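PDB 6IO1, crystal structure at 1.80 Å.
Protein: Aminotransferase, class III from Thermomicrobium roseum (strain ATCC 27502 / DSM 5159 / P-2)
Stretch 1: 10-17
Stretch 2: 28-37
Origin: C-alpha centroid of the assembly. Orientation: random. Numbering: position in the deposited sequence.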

# COMPACT_ATOMS: atom_id res chain seq x y z
N GLU B 10 -21.04 -21.97 4.66
CA GLU B 10 -21.35 -20.87 3.72
C GLU B 10 -20.08 -20.03 3.51
O GLU B 10 -19.81 -19.67 2.35
CB GLU B 10 -22.49 -20.01 4.28
CG GLU B 10 -23.15 -19.13 3.24
CD GLU B 10 -24.36 -18.36 3.73
OE1 GLU B 10 -24.31 -17.86 4.87
OE2 GLU B 10 -25.35 -18.26 2.98
N LEU B 11 -19.33 -19.77 4.58
CA LEU B 11 -18.11 -18.98 4.47
C LEU B 11 -17.07 -19.69 3.61
O LEU B 11 -16.41 -19.06 2.77
CB LEU B 11 -17.54 -18.69 5.86
CG LEU B 11 -18.32 -17.71 6.73
CD1 LEU B 11 -17.73 -17.68 8.13
CD2 LEU B 11 -18.33 -16.33 6.11
N VAL B 12 -16.92 -21.01 3.79
CA VAL B 12 -15.97 -21.77 2.98
C VAL B 12 -16.37 -21.71 1.50
O VAL B 12 -15.53 -21.48 0.62
CB VAL B 12 -15.88 -23.22 3.48
CG1 VAL B 12 -15.15 -24.10 2.47
CG2 VAL B 12 -15.18 -23.27 4.83
N ALA B 13 -17.66 -21.92 1.22
CA ALA B 13 -18.13 -21.90 -0.16
C ALA B 13 -17.92 -20.53 -0.79
O ALA B 13 -17.44 -20.42 -1.92
CB ALA B 13 -19.60 -22.30 -0.21
N LYS B 14 -18.28 -19.46 -0.07
CA LYS B 14 -18.12 -18.11 -0.59
C LYS B 14 -16.65 -17.78 -0.82
O LYS B 14 -16.31 -17.12 -1.80
CB LYS B 14 -18.74 -17.10 0.38
CG LYS B 14 -20.26 -17.05 0.38
CD LYS B 14 -20.76 -16.07 1.42
CE LYS B 14 -22.20 -15.67 1.18
NZ LYS B 14 -22.76 -14.90 2.32
N ASP B 15 -15.77 -18.22 0.08
CA ASP B 15 -14.34 -17.97 -0.09
C ASP B 15 -13.82 -18.66 -1.35
O ASP B 15 -13.08 -18.07 -2.13
CB ASP B 15 -13.57 -18.44 1.14
CG ASP B 15 -12.12 -18.02 1.10
OD1 ASP B 15 -11.81 -16.89 1.52
OD2 ASP B 15 -11.28 -18.83 0.64
N ILE B 16 -14.19 -19.93 -1.54
CA ILE B 16 -13.76 -20.64 -2.74
C ILE B 16 -14.30 -19.96 -3.99
O ILE B 16 -13.61 -19.85 -5.01
CB ILE B 16 -14.19 -22.12 -2.67
CG1 ILE B 16 -13.40 -22.86 -1.59
CG2 ILE B 16 -14.00 -22.80 -4.02
CD1 ILE B 16 -13.94 -24.24 -1.28
N ALA B 17 -15.54 -19.46 -3.92
CA ALA B 17 -16.18 -18.88 -5.10
C ALA B 17 -15.60 -17.51 -5.45
O ALA B 17 -15.48 -17.18 -6.64
CB ALA B 17 -17.69 -18.78 -4.88
N GLN B 28 -5.02 -25.71 -4.81
CA GLN B 28 -5.29 -26.41 -3.56
C GLN B 28 -6.47 -25.79 -2.82
O GLN B 28 -7.27 -26.50 -2.21
CB GLN B 28 -4.04 -26.42 -2.68
CG GLN B 28 -4.28 -26.92 -1.27
CD GLN B 28 -3.02 -26.95 -0.43
OE1 GLN B 28 -1.94 -26.60 -0.91
NE2 GLN B 28 -3.15 -27.38 0.82
N LEU B 29 -6.57 -24.45 -2.83
CA LEU B 29 -7.64 -23.78 -2.10
C LEU B 29 -9.01 -24.19 -2.61
O LEU B 29 -9.93 -24.42 -1.82
CB LEU B 29 -7.47 -22.27 -2.18
CG LEU B 29 -8.65 -21.49 -1.58
CD1 LEU B 29 -8.36 -21.11 -0.13
CD2 LEU B 29 -8.99 -20.27 -2.41
N ARG B 30 -9.16 -24.29 -3.93
CA ARG B 30 -10.46 -24.66 -4.49
C ARG B 30 -10.87 -26.06 -4.04
O ARG B 30 -12.06 -26.33 -3.83
CB ARG B 30 -10.43 -24.56 -6.01
CG ARG B 30 -10.33 -23.13 -6.51
CD ARG B 30 -10.76 -22.99 -7.96
NE ARG B 30 -10.98 -21.59 -8.31
CZ ARG B 30 -11.48 -21.18 -9.47
NH1 ARG B 30 -11.80 -22.06 -10.41
NH2 ARG B 30 -11.65 -19.89 -9.70
N ARG B 31 -9.91 -26.97 -3.90
CA ARG B 31 -10.21 -28.34 -3.50
C ARG B 31 -10.44 -28.47 -2.00
O ARG B 31 -11.32 -29.23 -1.57
CB ARG B 31 -9.10 -29.28 -3.97
CG ARG B 31 -9.22 -29.60 -5.45
CD ARG B 31 -7.87 -29.76 -6.13
NE ARG B 31 -8.04 -30.02 -7.56
CZ ARG B 31 -8.29 -29.08 -8.46
NH1 ARG B 31 -8.40 -27.81 -8.10
NH2 ARG B 31 -8.44 -29.41 -9.74
N GLU B 32 -9.67 -27.76 -1.17
CA GLU B 32 -9.73 -27.94 0.27
C GLU B 32 -10.42 -26.81 1.02
O GLU B 32 -10.90 -27.04 2.14
CB GLU B 32 -8.31 -28.11 0.84
CG GLU B 32 -7.48 -29.17 0.14
CD GLU B 32 -6.07 -29.26 0.69
OE1 GLU B 32 -5.77 -28.54 1.67
OE2 GLU B 32 -5.27 -30.05 0.15
N GLY B 33 -10.49 -25.61 0.46
CA GLY B 33 -11.10 -24.50 1.14
C GLY B 33 -10.14 -23.81 2.08
O GLY B 33 -9.02 -24.29 2.32
N PRO B 34 -10.55 -22.69 2.65
CA PRO B 34 -9.67 -21.93 3.53
C PRO B 34 -9.82 -22.34 4.99
O PRO B 34 -10.72 -23.09 5.37
CB PRO B 34 -10.16 -20.49 3.33
CG PRO B 34 -11.64 -20.68 3.18
CD PRO B 34 -11.82 -21.98 2.41
N LEU B 35 -8.91 -21.82 5.82
CA LEU B 35 -9.04 -21.88 7.27
C LEU B 35 -9.54 -20.52 7.72
O LEU B 35 -8.81 -19.52 7.66
CB LEU B 35 -7.70 -22.23 7.92
CG LEU B 35 -7.68 -22.21 9.45
CD1 LEU B 35 -8.78 -23.10 10.02
CD2 LEU B 35 -6.32 -22.64 9.98
N VAL B 36 -10.79 -20.47 8.18
CA VAL B 36 -11.48 -19.22 8.48
C VAL B 36 -11.32 -18.94 9.97
O VAL B 36 -11.88 -19.66 10.81
CB VAL B 36 -12.96 -19.28 8.08
CG1 VAL B 36 -13.64 -17.95 8.36
CG2 VAL B 36 -13.10 -19.68 6.62
N LEU B 37 -10.58 -17.89 10.30
CA LEU B 37 -10.37 -17.47 11.68
C LEU B 37 -11.34 -16.33 12.00
O LEU B 37 -11.46 -15.38 11.23
CB LEU B 37 -8.93 -17.02 11.90
CG LEU B 37 -7.86 -18.07 11.57
CD1 LEU B 37 -6.47 -17.52 11.86
CD2 LEU B 37 -8.11 -19.35 12.35

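No hydrogen bond crosses between these two stretches; what joins them is shape. Helix 10-17 runs nearly antiparallel to helix 28-32, at 153°, and their axes come no closer than 9.3 Å. The second stretch then ends its helix, turns at Gly33 and Pro34, and enters a strand, so the first helix packs successively against a helix end, a turn and the start of a strand. Together the two sides bury 418 Å².

The main hollow lies at Gly33. Its positive phi (84°) takes the chain out of the helix just after Gly33 N has bonded back to Leu29 O at 2.6 Å, and at these backbone angles a CB would be jammed against the carbonyl O of Glu32. Packing makes the same demand: an ideal CB on Gly33 would sit 3.0 Å from Val12 CG1, a clash, and 3.6 Å from Ile16 CD1. The bare CA is therefore a floor on which two branched residues, one helical turn apart, can rest, with Ile16 CD1 3.7 Å and Val12 CG1 4.3 Å from Gly33 CA.

Ile16 is the principal bump, with the largest area covered by the other stretch. Its CA-to-CB bond points sideways, but chi1 m and chi2 t bring the end of the chain nearer. There it lies over the backbone at the helix end: Ile16 CG1 is 3.8 Å from Leu29 O, and Ile16 CD1 is 3.8 Å from Arg30 O. Ile16 CG2 also lies 4.4 Å from Arg30 CG, in the aliphatic part of that chain.

Pro34 supplies the answering bump, its CA-to-CB bond directed toward the helix. Pro34 CD meets Val12 CG1 at 3.9 Å and Ile16 CG1 at 4.4 Å, while Pro34 CG reaches Asp15 OD2 at 3.2 Å. A compact ring suits this place, touching three helix residues.

Asp15 is the surprise, a buried acid among carbons: Asp15 OD2 also lies 3.8 Å from Leu29 CD1. Both carboxylate oxygens have hydrogen bonds beyond these two stretches, so the group can pack against apolar neighbors without leaving its polarity unmet.

Farther along, Leu11 and Val36 point toward each other's stretch, and Leu11 CD1 meets Val36 CG1 at 4.1 Å, extending the buried contact to the strand. On the strand, Leu35 points away and Val36 toward, the alternation that lets one face serve the contact. The rule is economical: glycine makes room, branched aliphatics occupy it, and proline fills in beside them.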